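Local coordinates for protein glycosyltransferase (duf1792) (Streptococcus sanguinis, PDB 5V4A) that binds UDP and probably transfers a sugar from a nucleotide donor, being the C-terminal GT-D-fold glycosyltransferase part of a longer protein, at residues A[23-28]-A[217-222]; A[145-150]-A[197-202]. All coordinates share one frame; numbering follows the deposited sequence.

Contact 1. Residues A[23-28]-A[217-222]; sequences ASVVRF and RALDIG. With UDP (uridine-5'-diphosphate), chain C.
Val25 and Leu219 meet at a single backbone bridge between strands 24-27 and 218-220, which run roughly parallel, 23° apart. Val25 N donates to Ala218 O (3.2 Å), and Asp220 N donates back to Val25 O (3.1 Å). One residue earlier a side chain replaces the backbone acceptor: with chi1 -71°, Ser24 OG sits beside its own backbone N and takes the N-H of Ala218 at 2.9 Å. Val25 CG1 packs on Leu219 CD2 (3.7 Å). Beyond them the extended chain of Arg217 brings NH2 to Ala23 O (2.7 Å), with a weak second bond from NE. In the GT-D fold this bridge joins two parallel sheets, strand 24-27 bordering one and strand 218-220 the other, and the UDP pocket opens at their C-terminal ends. There Arg27, bent at chi3, grips Asp220 side-on: NE bonds the backbone Asp220 O (2.7 Å), while NH2 forms a salt bridge to Asp220 OD1 (2.8 Å), guanidinium and carboxylate being turned 68° apart. Asp220 OD2 accepts Arg27 N from above the carboxylate plane and pairs with Lys205, which also binds UDP. Arg27 NH1 bonds UDP O1B of the beta-phosphate (3.0 Å); NH2 also reaches O1B and, weakly, O2A.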
loop_
_atom_site.group_PDB
_atom_site.type_symbol
_atom_site.label_atom_id
_atom_site.label_comp_id
_atom_site.label_asym_id
_atom_site.label_seq_id
_atom_site.Cartn_x
_atom_site.Cartn_y
_atom_site.Cartn_z
ATOM N N ALA A 23 -6.885 6.382 12.329
ATOM C CA ALA A 23 -7.801 5.871 13.337
ATOM C C ALA A 23 -7.322 4.544 13.904
ATOM O O ALA A 23 -6.570 3.799 13.269
ATOM C CB ALA A 23 -9.199 5.687 12.746
ATOM N N SER A 24 -7.757 4.265 15.131
ATOM C CA SER A 24 -7.688 2.919 15.670
ATOM C C SER A 24 -8.733 2.048 14.979
ATOM O O SER A 24 -9.661 2.547 14.343
ATOM C CB SER A 24 -7.936 2.949 17.178
ATOM O OG SER A 24 -6.847 3.532 17.862
ATOM N N VAL A 25 -8.636 0.726 15.155
ATOM C CA VAL A 25 -9.609 -0.151 14.511
ATOM C C VAL A 25 -9.963 -1.316 15.420
ATOM O O VAL A 25 -9.094 -1.865 16.103
ATOM C CB VAL A 25 -9.099 -0.668 13.151
ATOM C CG1 VAL A 25 -7.866 -1.534 13.329
ATOM C CG2 VAL A 25 -10.194 -1.448 12.460
ATOM N N VAL A 26 -11.251 -1.680 15.411
ATOM C CA VAL A 26 -11.777 -2.879 16.059
ATOM C C VAL A 26 -12.627 -3.626 15.043
ATOM O O VAL A 26 -13.444 -3.021 14.340
ATOM C CB VAL A 26 -12.613 -2.597 17.332
ATOM C CG1 VAL A 26 -11.724 -2.249 18.476
ATOM C CG2 VAL A 26 -13.731 -1.535 17.114
ATOM N N ARG A 27 -12.427 -4.942 14.962
ATOM C CA ARG A 27 -13.096 -5.779 13.978
ATOM C C ARG A 27 -13.906 -6.831 14.715
ATOM O O ARG A 27 -13.435 -7.412 15.695
ATOM C CB ARG A 27 -12.087 -6.464 13.037
ATOM C CG ARG A 27 -10.865 -5.642 12.683
ATOM C CD ARG A 27 -9.770 -6.502 12.039
ATOM N NE ARG A 27 -9.243 -7.369 13.085
ATOM C CZ ARG A 27 -9.613 -8.629 13.264
ATOM N NH1 ARG A 27 -10.440 -9.206 12.390
ATOM N NH2 ARG A 27 -9.136 -9.314 14.302
ATOM N N PHE A 28 -15.111 -7.095 14.243
ATOM C CA PHE A 28 -15.935 -8.142 14.832
ATOM C C PHE A 28 -16.186 -9.200 13.782
ATOM O O PHE A 28 -16.599 -8.879 12.667
ATOM C CB PHE A 28 -17.252 -7.574 15.357
ATOM C CG PHE A 28 -17.074 -6.699 16.540
ATOM C CD1 PHE A 28 -16.894 -5.333 16.388
ATOM C CD2 PHE A 28 -17.047 -7.248 17.814
ATOM C CE1 PHE A 28 -16.714 -4.522 17.495
ATOM C CE2 PHE A 28 -16.863 -6.459 18.921
ATOM C CZ PHE A 28 -16.695 -5.082 18.762
ATOM N N ARG A 217 -3.383 4.781 20.443
ATOM C CA ARG A 217 -3.761 4.295 19.124
ATOM C C ARG A 217 -3.464 2.808 19.037
ATOM O O ARG A 217 -2.342 2.374 19.312
ATOM C CB ARG A 217 -3.045 5.042 17.996
ATOM C CG ARG A 217 -3.625 4.611 16.660
ATOM C CD ARG A 217 -3.072 5.298 15.439
ATOM N NE ARG A 217 -3.803 4.773 14.286
ATOM C CZ ARG A 217 -3.322 4.587 13.065
ATOM N NH1 ARG A 217 -2.069 4.906 12.776
ATOM N NH2 ARG A 217 -4.135 4.111 12.124
ATOM N N ALA A 218 -4.465 2.031 18.652
ATOM C CA ALA A 218 -4.363 0.583 18.698
ATOM C C ALA A 218 -5.119 -0.000 17.523
ATOM O O ALA A 218 -6.228 0.443 17.210
ATOM C CB ALA A 218 -4.916 0.020 20.019
ATOM N N LEU A 219 -4.521 -1.011 16.899
ATOM C CA LEU A 219 -5.101 -1.708 15.757
ATOM C C LEU A 219 -5.309 -3.181 16.096
ATOM O O LEU A 219 -4.340 -3.913 16.340
ATOM C CB LEU A 219 -4.213 -1.599 14.525
ATOM C CG LEU A 219 -3.693 -0.201 14.226
ATOM C CD1 LEU A 219 -2.589 -0.302 13.198
ATOM C CD2 LEU A 219 -4.845 0.636 13.746
ATOM N N ASP A 220 -6.570 -3.605 16.080
ATOM C CA ASP A 220 -6.952 -5.010 16.208
ATOM C C ASP A 220 -6.718 -5.668 14.857
ATOM O O ASP A 220 -7.501 -5.455 13.928
ATOM C CB ASP A 220 -8.415 -5.109 16.633
ATOM C CG ASP A 220 -8.996 -6.522 16.501
ATOM O OD1 ASP A 220 -8.243 -7.472 16.242
ATOM O OD2 ASP A 220 -10.220 -6.677 16.655
ATOM N N ILE A 221 -5.661 -6.474 14.736
ATOM C CA ILE A 221 -5.348 -7.075 13.445
ATOM C C ILE A 221 -5.295 -8.598 13.502
ATOM O O ILE A 221 -4.902 -9.229 12.524
ATOM C CB ILE A 221 -4.044 -6.509 12.842
ATOM C CG1 ILE A 221 -2.847 -6.739 13.769
ATOM C CG2 ILE A 221 -4.221 -5.030 12.500
ATOM C CD1 ILE A 221 -1.526 -6.300 13.149
ATOM N N GLY A 222 -5.683 -9.199 14.625
ATOM C CA GLY A 222 -6.041 -10.613 14.663
ATOM C C GLY A 222 -5.124 -11.617 13.983
ATOM O O GLY A 222 -3.944 -11.735 14.319
HETATM N N1 UDP C . -5.873 -15.206 20.894
HETATM C C2 UDP C . -5.087 -15.140 22.020
HETATM N N3 UDP C . -5.758 -15.270 23.207
HETATM C C4 UDP C . -7.116 -15.461 23.379
HETATM C C5 UDP C . -7.867 -15.507 22.166
HETATM C C6 UDP C . -7.236 -15.368 20.982
HETATM O O2 UDP C . -3.877 -14.979 21.976
HETATM O O4 UDP C . -7.584 -15.551 24.529
HETATM C "C1'" UDP C . -5.205 -14.995 19.582
HETATM C "C2'" UDP C . -5.010 -16.208 18.682
HETATM O "O2'" UDP C . -3.914 -17.009 19.122
HETATM C "C3'" UDP C . -4.764 -15.506 17.329
HETATM C "C4'" UDP C . -5.587 -14.207 17.441
HETATM O "O4'" UDP C . -6.003 -14.119 18.821
HETATM O "O3'" UDP C . -3.403 -15.132 17.142
HETATM C "C5'" UDP C . -6.782 -14.105 16.523
HETATM O "O5'" UDP C . -7.602 -12.948 16.798
HETATM P PA UDP C . -8.978 -12.731 16.049
HETATM O O1A UDP C . -9.994 -13.794 16.456
HETATM O O2A UDP C . -9.356 -11.312 16.257
HETATM O O3A UDP C . -8.627 -13.006 14.477
HETATM P PB UDP C . -9.380 -12.704 13.109
HETATM O O1B UDP C . -10.635 -11.953 13.568
HETATM O O2B UDP C . -9.748 -14.116 12.596
HETATM O O3B UDP C . -8.527 -11.903 12.172
#

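Contact 2. Residues A[145-150]-A[197-202]; sequences IVEGLT and LTMLGP. With UDP (uridine-5'-diphosphate), chain C.
Met199 is folded at both chi2 and chi3 (each 65°), which curls its CE methyl across to strand 142-148, where it lodges against Ile145 and Glu147. Met199 CE lies 3.2 Å from Ile145 CG2, tighter than ordinary van der Waals contact, and 3.4 Å from Glu147 CB. The polar end of Glu147 is held elsewhere, by a salt bridge to Arg168 and a bond from Ser153 N. Thr198 has OG1 anti to its backbone N (chi1 -168°), and this aims the hydroxyl at Val146 O (3.1 Å). The same carbonyl oxygen also accepts Met199 N (3.0 Å), so two donors grip it. Val146 N closes the ladder on Leu197 O at 2.8 Å, almost along the C=O axis, and the two strands run parallel within 7°. Val146 and Thr198 project toward helix 201-213; Ile145, Glu147, Leu197 and Met199 project from the other face of the sheet. Past the strand ends the chains separate around the nucleotide. Gly148 CA lies 3.0 Å from UDP O2, the glycine letting the uracil come this near, and Leu200 CD1 lies 3.5 Å from that same O2. Gly201 N donates to UDP O5' (3.2 Å) near the beginning of helix 201-213. A nucleotide site at the C-terminal ends of neighbouring parallel strands, one passing through a glycine into a helix, is as expected of a Rossmann-like alpha/beta sheet, here in the GT-D glycosyltransferase fold.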
loop_
_atom_site.group_PDB
_atom_site.type_symbol
_atom_site.label_atom_id
_atom_site.label_comp_id
_atom_site.label_asym_id
_atom_site.label_seq_id
_atom_site.Cartn_x
_atom_site.Cartn_y
_atom_site.Cartn_z
ATOM N N ILE A 145 3.386 -4.914 20.567
ATOM C CA ILE A 145 2.571 -6.016 20.096
ATOM C C ILE A 145 1.987 -6.733 21.307
ATOM O O ILE A 145 2.732 -7.187 22.181
ATOM C CB ILE A 145 3.412 -6.955 19.222
ATOM C CG1 ILE A 145 3.696 -6.305 17.869
ATOM C CG2 ILE A 145 2.786 -8.292 19.104
ATOM C CD1 ILE A 145 4.524 -7.173 16.938
ATOM N N VAL A 146 0.663 -6.832 21.357
ATOM C CA VAL A 146 -0.059 -7.473 22.459
ATOM C C VAL A 146 -0.762 -8.705 21.905
ATOM O O VAL A 146 -1.744 -8.584 21.160
ATOM C CB VAL A 146 -1.053 -6.502 23.111
ATOM C CG1 VAL A 146 -1.608 -7.109 24.394
ATOM C CG2 VAL A 146 -0.358 -5.164 23.408
ATOM N N GLU A 147 -0.258 -9.893 22.253
ATOM C CA GLU A 147 -0.691 -11.129 21.613
ATOM C C GLU A 147 -0.599 -12.282 22.604
ATOM O O GLU A 147 -0.028 -12.158 23.690
ATOM C CB GLU A 147 0.173 -11.452 20.394
ATOM C CG GLU A 147 1.581 -11.901 20.763
ATOM C CD GLU A 147 2.484 -12.107 19.535
ATOM O OE1 GLU A 147 3.709 -12.267 19.720
ATOM O OE2 GLU A 147 1.968 -12.101 18.394
ATOM N N GLY A 148 -1.163 -13.427 22.202
ATOM C CA GLY A 148 -1.100 -14.627 23.017
ATOM C C GLY A 148 0.196 -15.418 22.856
ATOM O O GLY A 148 1.018 -15.184 21.965
ATOM N N LEU A 149 0.349 -16.397 23.752
ATOM C CA LEU A 149 1.581 -17.176 23.835
ATOM C C LEU A 149 1.900 -17.878 22.516
ATOM O O LEU A 149 3.068 -17.951 22.118
ATOM C CB LEU A 149 1.478 -18.194 24.975
ATOM C CG LEU A 149 2.721 -19.042 25.225
ATOM C CD1 LEU A 149 3.935 -18.152 25.508
ATOM C CD2 LEU A 149 2.495 -20.054 26.344
ATOM N N THR A 150 0.884 -18.404 21.832
ATOM C CA THR A 150 1.090 -19.171 20.603
ATOM C C THR A 150 0.997 -18.330 19.342
ATOM O O THR A 150 1.307 -18.834 18.258
ATOM C CB THR A 150 0.080 -20.328 20.517
ATOM O OG1 THR A 150 -1.255 -19.805 20.435
ATOM C CG2 THR A 150 0.219 -21.275 21.707
ATOM N N LEU A 197 -0.396 -2.833 18.433
ATOM C CA LEU A 197 -1.059 -3.828 17.594
ATOM C C LEU A 197 -1.508 -4.983 18.472
ATOM O O LEU A 197 -0.753 -5.435 19.332
ATOM C CB LEU A 197 -0.142 -4.398 16.501
ATOM C CG LEU A 197 0.682 -3.465 15.625
ATOM C CD1 LEU A 197 1.615 -4.238 14.626
ATOM C CD2 LEU A 197 -0.285 -2.560 14.912
ATOM N N THR A 198 -2.717 -5.484 18.251
ATOM C CA THR A 198 -3.203 -6.557 19.109
ATOM C C THR A 198 -3.761 -7.705 18.273
ATOM O O THR A 198 -4.394 -7.497 17.226
ATOM C CB THR A 198 -4.235 -6.038 20.149
ATOM O OG1 THR A 198 -4.472 -7.047 21.141
ATOM C CG2 THR A 198 -5.548 -5.673 19.499
ATOM N N MET A 199 -3.444 -8.922 18.719
ATOM C CA MET A 199 -3.856 -10.172 18.093
ATOM C C MET A 199 -4.332 -11.017 19.272
ATOM O O MET A 199 -3.529 -11.748 19.849
ATOM C CB MET A 199 -2.703 -10.864 17.364
ATOM C CG MET A 199 -2.033 -10.081 16.225
ATOM S SD MET A 199 -1.191 -8.582 16.765
ATOM C CE MET A 199 0.030 -9.346 17.744
ATOM N N LEU A 200 -5.598 -10.865 19.672
ATOM C CA LEU A 200 -6.014 -11.414 20.956
ATOM C C LEU A 200 -7.493 -11.777 20.987
ATOM O O LEU A 200 -8.116 -11.717 22.052
ATOM C CB LEU A 200 -5.694 -10.419 22.093
ATOM C CG LEU A 200 -5.476 -10.925 23.530
ATOM C CD1 LEU A 200 -4.281 -11.881 23.661
ATOM C CD2 LEU A 200 -5.363 -9.734 24.516
ATOM N N GLY A 201 -8.056 -12.201 19.855
ATOM C CA GLY A 201 -9.428 -12.657 19.815
ATOM C C GLY A 201 -10.404 -11.635 20.358
ATOM O O GLY A 201 -10.248 -10.423 20.142
ATOM N N PRO A 202 -11.420 -12.104 21.094
ATOM C CA PRO A 202 -12.438 -11.179 21.620
ATOM C C PRO A 202 -11.889 -10.180 22.633
ATOM O O PRO A 202 -12.421 -9.067 22.737
ATOM C CB PRO A 202 -13.480 -12.126 22.239
ATOM C CG PRO A 202 -13.188 -13.474 21.645
ATOM C CD PRO A 202 -11.725 -13.506 21.437
HETATM N N1 UDP C . -5.873 -15.206 20.894
HETATM C C2 UDP C . -5.087 -15.140 22.020
HETATM N N3 UDP C . -5.758 -15.270 23.207
HETATM C C4 UDP C . -7.116 -15.461 23.379
HETATM C C5 UDP C . -7.867 -15.507 22.166
HETATM C C6 UDP C . -7.236 -15.368 20.982
HETATM O O2 UDP C . -3.877 -14.979 21.976
HETATM O O4 UDP C . -7.584 -15.551 24.529
HETATM C "C1'" UDP C . -5.205 -14.995 19.582
HETATM C "C2'" UDP C . -5.010 -16.208 18.682
HETATM O "O2'" UDP C . -3.914 -17.009 19.122
HETATM C "C3'" UDP C . -4.764 -15.506 17.329
HETATM C "C4'" UDP C . -5.587 -14.207 17.441
HETATM O "O4'" UDP C . -6.003 -14.119 18.821
HETATM O "O3'" UDP C . -3.403 -15.132 17.142
HETATM C "C5'" UDP C . -6.782 -14.105 16.523
HETATM O "O5'" UDP C . -7.602 -12.948 16.798
HETATM P PA UDP C . -8.978 -12.731 16.049
HETATM O O1A UDP C . -9.994 -13.794 16.456
HETATM O O2A UDP C . -9.356 -11.312 16.257
HETATM O O3A UDP C . -8.627 -13.006 14.477
HETATM P PB UDP C . -9.380 -12.704 13.109
HETATM O O1B UDP C . -10.635 -11.953 13.568
HETATM O O2B UDP C . -9.748 -14.116 12.596
HETATM O O3B UDP C . -8.527 -11.903 12.172
#

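Overall arrangement
Both contacts are buried in the core, their centres 11 Å apart, and contact 2 is nested within the loop that contact 1 closes. Strand 218-220 of contact 1 borders strand 195-199 of contact 2, with Leu219 O and Ile221 N probably hydrogen-bonded to the backbone of Thr198; helix 201-213 connects these two strands. Their places differ: contact 2 is a regular ladder inside the five-stranded sheet, whereas contact 1 is a seam to the three-stranded sheet. The chemistry follows. At the seam, charged and polar side chains supplement a brief bridge, and Arg27 among them holds the diphosphate. Inside the sheet, backbone bonds and apolar packing dominate, and glycines and a leucine border the uridine.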